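Local coordinates for protein NAD-dependent epimerase/dehydratase (Veillonella parvula DSM 2008, PDB 3R6D) that probably binds an NAD(P) cofactor through a Rossmann-type domain and may act as an epimerase or dehydratase on a substrate not yet established, at residues T22-T27 and A188-L193; G12-I17 and T42-E47; T34-Q39 and E68-N73; V141-E144 and T150-R153. One frame throughout, in Å; residues are numbered along the deposited sequence. Where two conformers were deposited one is given.

Interaction 1: T22-T27 and A188-L193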
loop_
_atom_site.group_PDB
_atom_site.type_symbol
_atom_site.label_atom_id
_atom_site.label_comp_id
_atom_site.label_asym_id
_atom_site.label_seq_id
_atom_site.Cartn_x
_atom_site.Cartn_y
_atom_site.Cartn_z
ATOM N N THR A 22 9.420 1.543 -5.097
ATOM C CA THR A 22 10.309 2.673 -5.401
ATOM C C THR A 22 11.258 2.267 -6.539
ATOM O O THR A 22 11.443 3.005 -7.499
ATOM C CB THR A 22 11.090 3.087 -4.144
ATOM O OG1 THR A 22 10.154 3.474 -3.131
ATOM C CG2 THR A 22 12.004 4.281 -4.416
ATOM N N ALA A 23 11.863 1.083 -6.421
ATOM C CA ALA A 23 12.767 0.605 -7.460
ATOM C C ALA A 23 12.074 0.492 -8.806
ATOM O O ALA A 23 12.615 0.922 -9.829
ATOM C CB ALA A 23 13.437 -0.706 -7.063
ATOM N N THR A 24 10.847 -0.060 -8.847
ATOM C CA THR A 24 10.162 -0.188 -10.138
ATOM C C THR A 24 9.820 1.162 -10.728
ATOM O O THR A 24 9.851 1.314 -11.950
ATOM C CB THR A 24 8.883 -1.067 -10.100
ATOM O OG1 THR A 24 7.716 -0.290 -9.762
ATOM C CG2 THR A 24 9.054 -2.199 -9.189
ATOM N N LEU A 25 9.448 2.123 -9.886
ATOM C CA LEU A 25 9.131 3.447 -10.415
ATOM C C LEU A 25 10.391 4.138 -10.942
ATOM O O LEU A 25 10.316 4.896 -11.901
ATOM C CB LEU A 25 8.388 4.286 -9.385
ATOM C CG LEU A 25 7.005 3.755 -8.955
ATOM C CD1 LEU A 25 6.410 4.668 -7.888
ATOM C CD2 LEU A 25 6.044 3.574 -10.128
ATOM N N LEU A 26 11.533 3.917 -10.305
ATOM C CA LEU A 26 12.748 4.500 -10.844
ATOM C C LEU A 26 13.117 3.863 -12.177
ATOM O O LEU A 26 13.512 4.579 -13.100
ATOM C CB LEU A 26 13.901 4.356 -9.842
ATOM C CG LEU A 26 13.752 5.197 -8.559
ATOM C CD1 LEU A 26 14.796 4.803 -7.551
ATOM C CD2 LEU A 26 13.817 6.699 -8.920
ATOM N N THR A 27 13.020 2.539 -12.272
ATOM C CA THR A 27 13.455 1.828 -13.475
ATOM C C THR A 27 12.502 2.054 -14.650
ATOM O O THR A 27 12.954 2.231 -15.798
ATOM C CB THR A 27 13.592 0.337 -13.187
ATOM O OG1 THR A 27 14.599 0.189 -12.179
ATOM C CG2 THR A 27 14.028 -0.438 -14.431
ATOM N N ALA A 188 0.762 -4.744 -9.603
ATOM C CA ALA A 188 -0.602 -4.210 -9.533
ATOM C C ALA A 188 -0.597 -2.694 -9.236
ATOM O O ALA A 188 -1.337 -1.942 -9.866
ATOM C CB ALA A 188 -1.428 -4.966 -8.491
ATOM N N ILE A 189 0.249 -2.255 -8.294
ATOM C CA ILE A 189 0.325 -0.816 -7.982
ATOM C C ILE A 189 0.789 -0.030 -9.214
ATOM O O ILE A 189 0.219 0.999 -9.578
ATOM C CB ILE A 189 1.231 -0.535 -6.765
ATOM C CG1 ILE A 189 0.700 -1.254 -5.505
ATOM C CG2 ILE A 189 1.397 0.947 -6.559
ATOM C CD1 ILE A 189 1.786 -1.459 -4.482
ATOM N N PHE A 190 1.823 -0.543 -9.889
ATOM C CA PHE A 190 2.314 0.078 -11.111
ATOM C C PHE A 190 1.159 0.229 -12.109
ATOM O O PHE A 190 0.965 1.284 -12.718
ATOM C CB PHE A 190 3.434 -0.796 -11.678
ATOM C CG PHE A 190 4.012 -0.296 -12.971
ATOM C CD1 PHE A 190 5.167 0.480 -12.978
ATOM C CD2 PHE A 190 3.404 -0.613 -14.174
ATOM C CE1 PHE A 190 5.727 0.924 -14.193
ATOM C CE2 PHE A 190 3.929 -0.147 -15.385
ATOM C CZ PHE A 190 5.090 0.609 -15.378
ATOM N N ASP A 191 0.405 -0.856 -12.293
ATOM C CA ASP A 191 -0.684 -0.856 -13.282
ATOM C C ASP A 191 -1.755 0.173 -12.900
ATOM O O ASP A 191 -2.255 0.898 -13.770
ATOM C CB ASP A 191 -1.280 -2.240 -13.422
ATOM C CG ASP A 191 -0.336 -3.222 -14.104
ATOM O OD1 ASP A 191 0.627 -2.768 -14.758
ATOM O OD2 ASP A 191 -0.542 -4.454 -14.002
ATOM N N ILE A 192 -2.074 0.291 -11.605
ATOM C CA ILE A 192 -3.036 1.295 -11.176
ATOM C C ILE A 192 -2.564 2.709 -11.510
ATOM O O ILE A 192 -3.350 3.578 -11.935
ATOM C CB ILE A 192 -3.331 1.099 -9.686
ATOM C CG1 ILE A 192 -4.102 -0.206 -9.491
ATOM C CG2 ILE A 192 -4.110 2.270 -9.116
ATOM C CD1 ILE A 192 -4.216 -0.662 -8.049
ATOM N N LEU A 193 -1.267 2.958 -11.292
ATOM C CA LEU A 193 -0.679 4.272 -11.574
ATOM C C LEU A 193 -0.607 4.621 -13.063
ATOM O O LEU A 193 -0.360 5.763 -13.412
ATOM C CB LEU A 193 0.716 4.368 -10.956
ATOM C CG LEU A 193 0.766 4.414 -9.418
ATOM C CD1 LEU A 193 2.171 4.116 -8.905
ATOM C CD2 LEU A 193 0.222 5.747 -8.894
#
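The Phe190 ring meets the helix of Thr24 and Leu25 through its CD1 corner. The two segments belong to a Rossmann-type alpha/beta fold. Leu25 CD2 lies 4.3 Å from Phe190 CD1 and comes in obliquely. Thr24 OG1 approaches the same CD1 carbon, also at a slant, but Thr24 was modelled in two conformers and this approach is less certain. On another part of the rim, Asp191 OD1 lies in the ring plane, 3.6 Å from Phe190 CD2. The ring also stacks with His194. Helix 22-28 follows the first strand, 8-11, and helix 182-193 lies beside it on the same side of the central, mostly parallel sheet. The short axes cross at -47° and stay 10.8 Å apart at their closest approach. At this distance the long side chains of Leu25, Phe190 and Leu193 make the contact, with Thr24, and the interface is small. With chi1 at 178° the Phe190 ring extends from its helix, and CD1 comes within reach of Leu25. Leu25 does not start out toward the other helix, yet the end of its chain does come nearer. Beneath the contact, Leu25 also rests on Ile8 and Ile33, and Leu193 on Ile104, so both leucines join the helices to the sheet. The Phe190 end is less buried. Thr24 OG1 is hydrogen-bonded to the carbonyl of Leu21, just before the helix. Between the helices the contact is apolar in character. At its sheet side the two leucine side chains cross at about a right angle, and Leu25 CD2 meets Leu193 CD1 at 4.1 Å.

Interaction 2: G12-I17 and T42-E47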
loop_
_atom_site.group_PDB
_atom_site.type_symbol
_atom_site.label_atom_id
_atom_site.label_comp_id
_atom_site.label_asym_id
_atom_site.label_seq_id
_atom_site.Cartn_x
_atom_site.Cartn_y
_atom_site.Cartn_z
ATOM N N GLY A 12 5.799 5.131 4.851
ATOM C CA GLY A 12 6.210 3.747 5.115
ATOM C C GLY A 12 7.276 3.304 4.125
ATOM O O GLY A 12 7.338 2.136 3.751
ATOM N N ALA A 13 8.147 4.227 3.718
ATOM C CA ALA A 13 9.073 3.988 2.617
ATOM C C ALA A 13 10.048 2.858 2.828
ATOM O O ALA A 13 10.580 2.315 1.854
ATOM C CB ALA A 13 9.840 5.267 2.297
ATOM N N ALA A 14 10.349 2.520 4.093
ATOM C CA ALA A 14 11.305 1.435 4.332
ATOM C C ALA A 14 10.684 0.019 4.265
ATOM O O ALA A 14 11.406 -0.979 4.291
ATOM C CB ALA A 14 12.014 1.645 5.666
ATOM N N GLY A 15 9.356 -0.067 4.156
ATOM C CA GLY A 15 8.739 -1.374 4.058
ATOM C C GLY A 15 9.095 -2.089 2.762
ATOM O O GLY A 15 9.516 -1.454 1.781
ATOM N N GLN A 16 8.971 -3.412 2.751
ATOM C CA GLN A 16 9.421 -4.189 1.608
ATOM C C GLN A 16 8.688 -3.869 0.328
ATOM O O GLN A 16 9.328 -3.685 -0.711
ATOM C CB GLN A 16 9.339 -5.685 1.898
ATOM C CG GLN A 16 10.406 -6.235 2.861
ATOM C CD GLN A 16 10.405 -7.755 2.867
ATOM O OE1 GLN A 16 10.771 -8.364 1.881
ATOM N NE2 GLN A 16 9.967 -8.370 3.969
ATOM N N ILE A 17 7.343 -3.881 0.353
ATOM C CA ILE A 17 6.618 -3.484 -0.842
ATOM C C ILE A 17 6.964 -2.053 -1.246
ATOM O O ILE A 17 7.175 -1.792 -2.435
ATOM C CB ILE A 17 5.113 -3.640 -0.664
ATOM C CG1 ILE A 17 4.770 -5.132 -0.694
ATOM C CG2 ILE A 17 4.315 -2.859 -1.732
ATOM C CD1 ILE A 17 3.308 -5.416 -0.317
ATOM N N THR A 42 19.856 5.133 5.792
ATOM C CA THR A 42 20.508 3.876 6.094
ATOM C C THR A 42 19.592 2.673 5.884
ATOM O O THR A 42 20.083 1.593 5.603
ATOM C CB THR A 42 21.106 3.850 7.524
ATOM O OG1 THR A 42 20.031 3.741 8.471
ATOM C CG2 THR A 42 21.983 5.110 7.775
ATOM N N ARG A 43 18.280 2.836 6.028
ATOM C CA ARG A 43 17.369 1.697 5.958
ATOM C C ARG A 43 16.997 1.307 4.520
ATOM O O ARG A 43 16.404 0.246 4.286
ATOM C CB ARG A 43 16.085 2.046 6.724
ATOM C CG ARG A 43 16.358 2.180 8.217
ATOM C CD ARG A 43 15.158 2.769 8.926
ATOM N NE ARG A 43 14.022 1.875 8.933
ATOM C CZ ARG A 43 12.779 2.269 9.189
ATOM N NH1 ARG A 43 12.510 3.555 9.367
ATOM N NH2 ARG A 43 11.795 1.372 9.260
ATOM N N ILE A 44 17.267 2.190 3.567
ATOM C CA ILE A 44 16.923 1.959 2.167
ATOM C C ILE A 44 18.265 1.906 1.423
ATOM O O ILE A 44 19.161 2.679 1.739
ATOM C CB ILE A 44 15.963 3.076 1.694
ATOM C CG1 ILE A 44 14.616 2.986 2.475
ATOM C CG2 ILE A 44 15.678 2.978 0.223
ATOM C CD1 ILE A 44 13.602 4.048 2.094
ATOM N N PRO A 45 18.404 1.008 0.427
ATOM C CA PRO A 45 19.719 0.832 -0.172
ATOM C C PRO A 45 20.158 2.003 -1.024
ATOM O O PRO A 45 19.339 2.786 -1.517
ATOM C CB PRO A 45 19.567 -0.453 -1.000
ATOM C CG PRO A 45 18.175 -0.542 -1.276
ATOM C CD PRO A 45 17.444 0.019 -0.088
ATOM N N PRO A 46 21.469 2.111 -1.250
ATOM C CA PRO A 46 22.016 3.269 -1.933
ATOM C C PRO A 46 21.597 3.387 -3.410
ATOM O O PRO A 46 21.530 4.506 -3.903
ATOM C CB PRO A 46 23.537 3.077 -1.782
ATOM C CG PRO A 46 23.735 1.588 -1.570
ATOM C CD PRO A 46 22.532 1.190 -0.759
ATOM N N GLU A 47 21.262 2.295 -4.108
ATOM C CA GLU A 47 20.794 2.404 -5.505
ATOM C C GLU A 47 19.441 3.124 -5.590
ATOM O O GLU A 47 19.005 3.577 -6.664
ATOM C CB GLU A 47 20.759 1.028 -6.219
ATOM C CG GLU A 47 19.694 0.071 -5.759
ATOM C CD GLU A 47 20.111 -0.754 -4.583
ATOM O OE1 GLU A 47 21.145 -0.412 -3.903
ATOM O OE2 GLU A 47 19.397 -1.739 -4.327
#
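Ala14 and Ile44 sit at the centre of this contact, with Ala13 and Arg43 beside them. The methyl of Ala14 lies over one face of the Arg43 guanidinium, 3.5 Å above the plane and offset toward the rim. Its nearest atom there is NH2, with Ala14 CB to Arg43 NH2 at 3.6 Å. Ile44 packs against the backbone and methyl of Ala13. Ile44 CD1 rests 3.5 Å from Ala13 O and 4.0 Å from Ala13 CB, while its CG1 lies against Ala14. The Arg43 chain is extended at first and bends at chi3 (68°), which brings the flat group back over the alanine. Arg43 NH1 is held there by a hydrogen bond to Arg38 O. The alanines are set by a type I turn from Gly12 to Gly15, closed by Gly15 N to Gly12 O at 3.0 Å. Behind them, Leu35 touches both Ala13 and Ile44. The turn follows strand 8-11 and reads Gly-Ala-Ala-Gly. This matches the glycine-rich loop that in Rossmann folds usually meets the cofactor's phosphates. The contact joins that loop to the end of helix 40-43. Ala14 packs on the arginine's face, so the N-H groups can still bond in the plane, as NH1 does to Arg38 O.

Interaction 3: T34-Q39 and E68-N73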
loop_
_atom_site.group_PDB
_atom_site.type_symbol
_atom_site.label_atom_id
_atom_site.label_comp_id
_atom_site.label_asym_id
_atom_site.label_seq_id
_atom_site.Cartn_x
_atom_site.Cartn_y
_atom_site.Cartn_z
ATOM N N THR A 34 9.308 11.146 -3.436
ATOM C CA THR A 34 9.674 11.613 -2.106
ATOM C C THR A 34 9.422 10.499 -1.115
ATOM O O THR A 34 8.320 9.921 -1.105
ATOM C CB THR A 34 8.866 12.857 -1.751
ATOM O OG1 THR A 34 9.193 13.882 -2.687
ATOM C CG2 THR A 34 9.142 13.348 -0.362
ATOM N N LEU A 35 10.440 10.177 -0.329
ATOM C CA LEU A 35 10.359 9.149 0.707
ATOM C C LEU A 35 10.327 9.821 2.078
ATOM O O LEU A 35 11.218 10.629 2.369
ATOM C CB LEU A 35 11.577 8.214 0.632
ATOM C CG LEU A 35 11.794 7.559 -0.735
ATOM C CD1 LEU A 35 13.047 6.656 -0.684
ATOM C CD2 LEU A 35 10.596 6.747 -1.209
ATOM N N TYR A 36 9.308 9.521 2.907
ATOM C CA TYR A 36 9.184 10.121 4.240
ATOM C C TYR A 36 9.413 9.072 5.287
ATOM O O TYR A 36 8.815 7.980 5.214
ATOM C CB TYR A 36 7.770 10.644 4.401
ATOM C CG TYR A 36 7.532 11.380 5.709
ATOM C CD1 TYR A 36 8.136 12.614 5.945
ATOM C CD2 TYR A 36 6.712 10.850 6.709
ATOM C CE1 TYR A 36 7.905 13.325 7.142
ATOM C CE2 TYR A 36 6.489 11.551 7.912
ATOM C CZ TYR A 36 7.098 12.782 8.117
ATOM O OH TYR A 36 6.877 13.521 9.263
ATOM N N GLY A 37 10.245 9.372 6.286
ATOM C CA GLY A 37 10.421 8.408 7.381
ATOM C C GLY A 37 11.669 8.681 8.183
ATOM O O GLY A 37 12.268 9.766 8.098
ATOM N N ARG A 38 12.034 7.672 8.975
ATOM C CA ARG A 38 13.083 7.770 9.993
ATOM C C ARG A 38 14.313 7.024 9.495
ATOM O O ARG A 38 14.199 5.861 9.089
ATOM C CB ARG A 38 12.549 7.174 11.285
ATOM C CG ARG A 38 13.574 7.157 12.400
ATOM C CD ARG A 38 13.095 6.319 13.583
ATOM N NE ARG A 38 13.068 4.883 13.269
ATOM C CZ ARG A 38 11.978 4.146 13.085
ATOM N NH1 ARG A 38 10.746 4.676 13.135
ATOM N NH2 ARG A 38 12.129 2.856 12.822
ATOM N N GLN A 39 15.485 7.663 9.538
ATOM C CA GLN A 39 16.760 7.002 9.157
ATOM C C GLN A 39 16.675 6.329 7.797
ATOM O O GLN A 39 17.284 5.296 7.582
ATOM C CB GLN A 39 17.260 6.008 10.227
ATOM C CG GLN A 39 17.682 6.741 11.500
ATOM C CD GLN A 39 18.836 7.696 11.217
ATOM O OE1 GLN A 39 19.838 7.312 10.572
ATOM N NE2 GLN A 39 18.739 8.913 11.727
ATOM N N GLU A 68 3.302 17.228 6.430
ATOM C CA GLU A 68 2.720 18.189 5.483
ATOM C C GLU A 68 3.735 18.592 4.417
ATOM O O GLU A 68 3.408 18.667 3.236
ATOM C CB GLU A 68 2.134 19.422 6.201
ATOM C CG GLU A 68 0.827 19.122 7.000
ATOM C CD GLU A 68 0.327 20.351 7.783
ATOM O OE1 GLU A 68 0.391 21.487 7.240
ATOM O OE2 GLU A 68 -0.158 20.199 8.938
ATOM N N GLN A 69 4.976 18.888 4.816
ATOM C CA GLN A 69 6.013 19.218 3.819
ATOM C C GLN A 69 6.199 18.078 2.813
ATOM O O GLN A 69 6.292 18.280 1.604
ATOM C CB GLN A 69 7.362 19.570 4.492
ATOM C CG GLN A 69 8.557 19.846 3.498
ATOM C CD GLN A 69 9.923 19.855 4.184
ATOM O OE1 GLN A 69 10.048 20.346 5.302
ATOM N NE2 GLN A 69 10.946 19.340 3.514
ATOM N N ALA A 70 6.289 16.864 3.340
ATOM C CA ALA A 70 6.544 15.707 2.474
ATOM C C ALA A 70 5.484 15.453 1.416
ATOM O O ALA A 70 5.818 14.969 0.326
ATOM C CB ALA A 70 6.750 14.446 3.306
ATOM N N VAL A 71 4.229 15.770 1.753
ATOM C CA VAL A 71 3.135 15.558 0.815
ATOM C C VAL A 71 2.789 16.774 -0.030
ATOM O O VAL A 71 1.950 16.675 -0.922
ATOM C CB VAL A 71 1.863 14.984 1.487
ATOM C CG1 VAL A 71 2.222 13.679 2.175
ATOM C CG2 VAL A 71 1.220 15.996 2.435
ATOM N N THR A 72 3.411 17.918 0.246
ATOM C CA THR A 72 3.105 19.134 -0.508
ATOM C C THR A 72 3.403 18.886 -1.981
ATOM O O THR A 72 4.467 18.404 -2.332
ATOM C CB THR A 72 3.918 20.327 0.037
ATOM O OG1 THR A 72 3.376 20.700 1.313
ATOM C CG2 THR A 72 3.862 21.543 -0.909
ATOM N N ASN A 73 2.448 19.212 -2.845
ATOM C CA ASN A 73 2.586 18.965 -4.276
ATOM C C ASN A 73 2.781 17.487 -4.760
ATOM O O ASN A 73 3.034 17.276 -5.973
ATOM C CB ASN A 73 3.648 19.888 -4.891
ATOM C CG ASN A 73 3.371 21.366 -4.636
ATOM O OD1 ASN A 73 2.241 21.846 -4.771
ATOM N ND2 ASN A 73 4.412 22.093 -4.283
#
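Apolar packing comes first, between Tyr36 and Ala70. The methyl of Ala70 sits against one flank of the tyrosine ring, with Ala70 CB to Tyr36 CD1 at 3.5 Å. Tyr36 CG is 4.0 Å from Ala70 CB. The approach is oblique to the ring. A chi1 of -176° swings the Tyr36 ring away from its own backbone N, and the ring stands off the strand alongside the helix. A second touch is made by Thr34, two residues back on the same face of the strand. Thr34 CG2 lies 3.8 Å from Ala70 O, which is van der Waals contact only.

The polar bonds lie around this core. Tyr36 OH is hydrogen-bonded to Ser60 O, which fixes the far end of the ring. Ala70 O accepts a bond from Thr9 OG1 and so ties the helix to strand 8-11. Within segment 68-73, Thr72 OG1 donates to Glu68 O at 2.8 Å, from 38° above the carbonyl plane. Thr72 was modelled in two conformers, so this bond is uncertain.

The backbone frame is that of a Rossmann-type sheet. Strand 33-37 runs between strands 8-11 and 54-58, both parallel to it. Helix 68-71 belongs to the connection that passes from strand 54-58 to strand 76-79, and it covers the face opposite helix 22-28. The helix is short and weakly bonded; Val71 N to Glu68 O is a weak 3.4 Å. The small Ala70 methyl lets the helix come close to the sheet. The Tyr36 hydroxyl and the Ala70 carbonyl, at the borders of this apolar contact, are bonded to Ser60 O and Thr9 OG1.

Interaction 4: V141-E144 and T150-R153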
loop_
_atom_site.group_PDB
_atom_site.type_symbol
_atom_site.label_atom_id
_atom_site.label_comp_id
_atom_site.label_asym_id
_atom_site.label_seq_id
_atom_site.Cartn_x
_atom_site.Cartn_y
_atom_site.Cartn_z
ATOM N N VAL A 141 -10.778 4.820 9.154
ATOM C CA VAL A 141 -10.442 6.244 9.040
ATOM C C VAL A 141 -10.335 6.624 7.553
ATOM O O VAL A 141 -10.807 7.680 7.117
ATOM C CB VAL A 141 -9.140 6.600 9.795
ATOM C CG1 VAL A 141 -8.632 8.004 9.399
ATOM C CG2 VAL A 141 -9.398 6.536 11.326
ATOM N N LEU A 142 -9.648 5.789 6.764
ATOM C CA LEU A 142 -9.460 6.139 5.354
ATOM C C LEU A 142 -10.785 6.117 4.573
ATOM O O LEU A 142 -11.082 7.027 3.793
ATOM C CB LEU A 142 -8.389 5.262 4.702
ATOM C CG LEU A 142 -8.034 5.617 3.270
ATOM C CD1 LEU A 142 -7.604 7.092 3.111
ATOM C CD2 LEU A 142 -6.930 4.669 2.787
ATOM N N ARG A 143 -11.612 5.101 4.820
ATOM C CA ARG A 143 -12.934 5.058 4.136
ATOM C C ARG A 143 -13.879 6.215 4.490
ATOM O O ARG A 143 -14.727 6.609 3.688
ATOM C CB ARG A 143 -13.651 3.754 4.382
ATOM C CG ARG A 143 -12.902 2.577 3.869
ATOM C CD ARG A 143 -13.744 1.251 4.020
ATOM N NE ARG A 143 -14.324 1.031 5.377
ATOM C CZ ARG A 143 -14.926 -0.105 5.784
ATOM N NH1 ARG A 143 -15.000 -1.173 4.987
ATOM N NH2 ARG A 143 -15.446 -0.184 7.009
ATOM N N GLU A 144 -13.767 6.709 5.712
ATOM C CA GLU A 144 -14.542 7.879 6.182
ATOM C C GLU A 144 -14.063 9.214 5.644
ATOM O O GLU A 144 -14.753 10.234 5.754
ATOM C CB GLU A 144 -14.542 7.937 7.723
ATOM C CG GLU A 144 -15.213 6.746 8.376
ATOM C CD GLU A 144 -14.807 6.571 9.843
ATOM O OE1 GLU A 144 -14.036 7.406 10.413
ATOM O OE2 GLU A 144 -15.271 5.560 10.420
ATOM N N THR A 150 -7.592 4.297 -2.835
ATOM C CA THR A 150 -7.704 2.880 -3.188
ATOM C C THR A 150 -7.039 2.099 -2.064
ATOM O O THR A 150 -5.840 2.319 -1.789
ATOM C CB THR A 150 -6.955 2.532 -4.505
ATOM O OG1 THR A 150 -7.245 3.504 -5.527
ATOM C CG2 THR A 150 -7.323 1.130 -4.953
ATOM N N ILE A 151 -7.798 1.227 -1.409
ATOM C CA ILE A 151 -7.227 0.319 -0.425
ATOM C C ILE A 151 -6.910 -0.970 -1.141
ATOM O O ILE A 151 -7.748 -1.488 -1.893
ATOM C CB ILE A 151 -8.194 0.115 0.751
ATOM C CG1 ILE A 151 -8.352 1.442 1.543
ATOM C CG2 ILE A 151 -7.723 -1.055 1.626
ATOM C CD1 ILE A 151 -9.526 1.420 2.493
ATOM N N LEU A 152 -5.698 -1.510 -0.935
ATOM C CA LEU A 152 -5.320 -2.823 -1.467
ATOM C C LEU A 152 -5.330 -3.807 -0.326
ATOM O O LEU A 152 -4.531 -3.699 0.608
ATOM C CB LEU A 152 -3.926 -2.742 -2.152
ATOM C CG LEU A 152 -3.877 -1.716 -3.309
ATOM C CD1 LEU A 152 -2.441 -1.693 -3.823
ATOM C CD2 LEU A 152 -4.861 -2.056 -4.385
ATOM N N ARG A 153 -6.284 -4.738 -0.350
ATOM C CA ARG A 153 -6.391 -5.772 0.673
ATOM C C ARG A 153 -5.496 -6.947 0.309
ATOM O O ARG A 153 -5.823 -7.706 -0.602
ATOM C CB ARG A 153 -7.841 -6.241 0.836
ATOM C CG ARG A 153 -8.766 -5.180 1.413
ATOM C CD ARG A 153 -10.214 -5.615 1.394
ATOM N NE ARG A 153 -10.801 -5.517 0.066
ATOM C CZ ARG A 153 -11.318 -6.532 -0.632
ATOM N NH1 ARG A 153 -11.174 -7.802 -0.218
ATOM N NH2 ARG A 153 -11.942 -6.285 -1.788
#
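Next to Ile151, which points toward the helix and meets Leu142 and Arg143, the hydroxyl OG1 of Thr150 is gripped by two groups. It is hydrogen-bonded to Phe201 O and to Arg102 NH2, on the face of the strand turned away from the helix. On the helix side, Leu142 CD2 lies 3.7 Å from Ile151 CG1 and 4.2 Å from Ile151 CD1. These two side chains slide past each other in opposite directions. Leu142 CG is anti to the backbone N (chi1 -175°), and its second torsion, 55°, helps place CD2 on the isoleucine. The other branch, CD1 of Leu142, stays farther from Ile151. Helix 129-144 and strand 148-158 complete a beta-alpha-beta crossover of the Rossmann-type fold, because strand 148-158 pairs in parallel with strand 102-108. The chain leaves the helix and soon re-enters the sheet, so Leu142 and Ile151 face each other across a tight connection. On the sheet, Ile151 is set by backbone bonds with Thr204 and Ile206 of strand 204-209. Leu142 also packs on Val103 and on Met88 of helix 85-96, which places it in the seam between two helices and the sheet. Arg143 is exposed, and it adds its aliphatic part to the contact. Unlike Leu142, it does not set out straight toward the strand from its backbone. Ile151 CD1, at the end of its chain, lies between the two helix residues. Arg143 CG packs 3.8 Å from Ile151 CD1, and the two side chains cross at about a right angle.

In the fold
Interactions 1 and 4 pack helices on opposite faces of one sheet. They meet through it, where Leu152 touches Ile189 and Ile192. Interaction 3 shares the face of interaction 4 but lies at a different part of the sheet; the nearest atoms are about 12 Å apart. Strand 33-37 links three contacts, since Leu35 touches Thr22 of interaction 1 and Ala13 and Ile44 of interaction 2. Interactions 3 and 4 are buried. Interactions 1 and 2 are only partly so. Interaction 1 is mainly leucine against leucine and phenylalanine. Interaction 2 joins the glycine-rich loop to the end of helix 40-43 and the turn after it. It lays a charged guanidinium over a methyl, in keeping with its more open place.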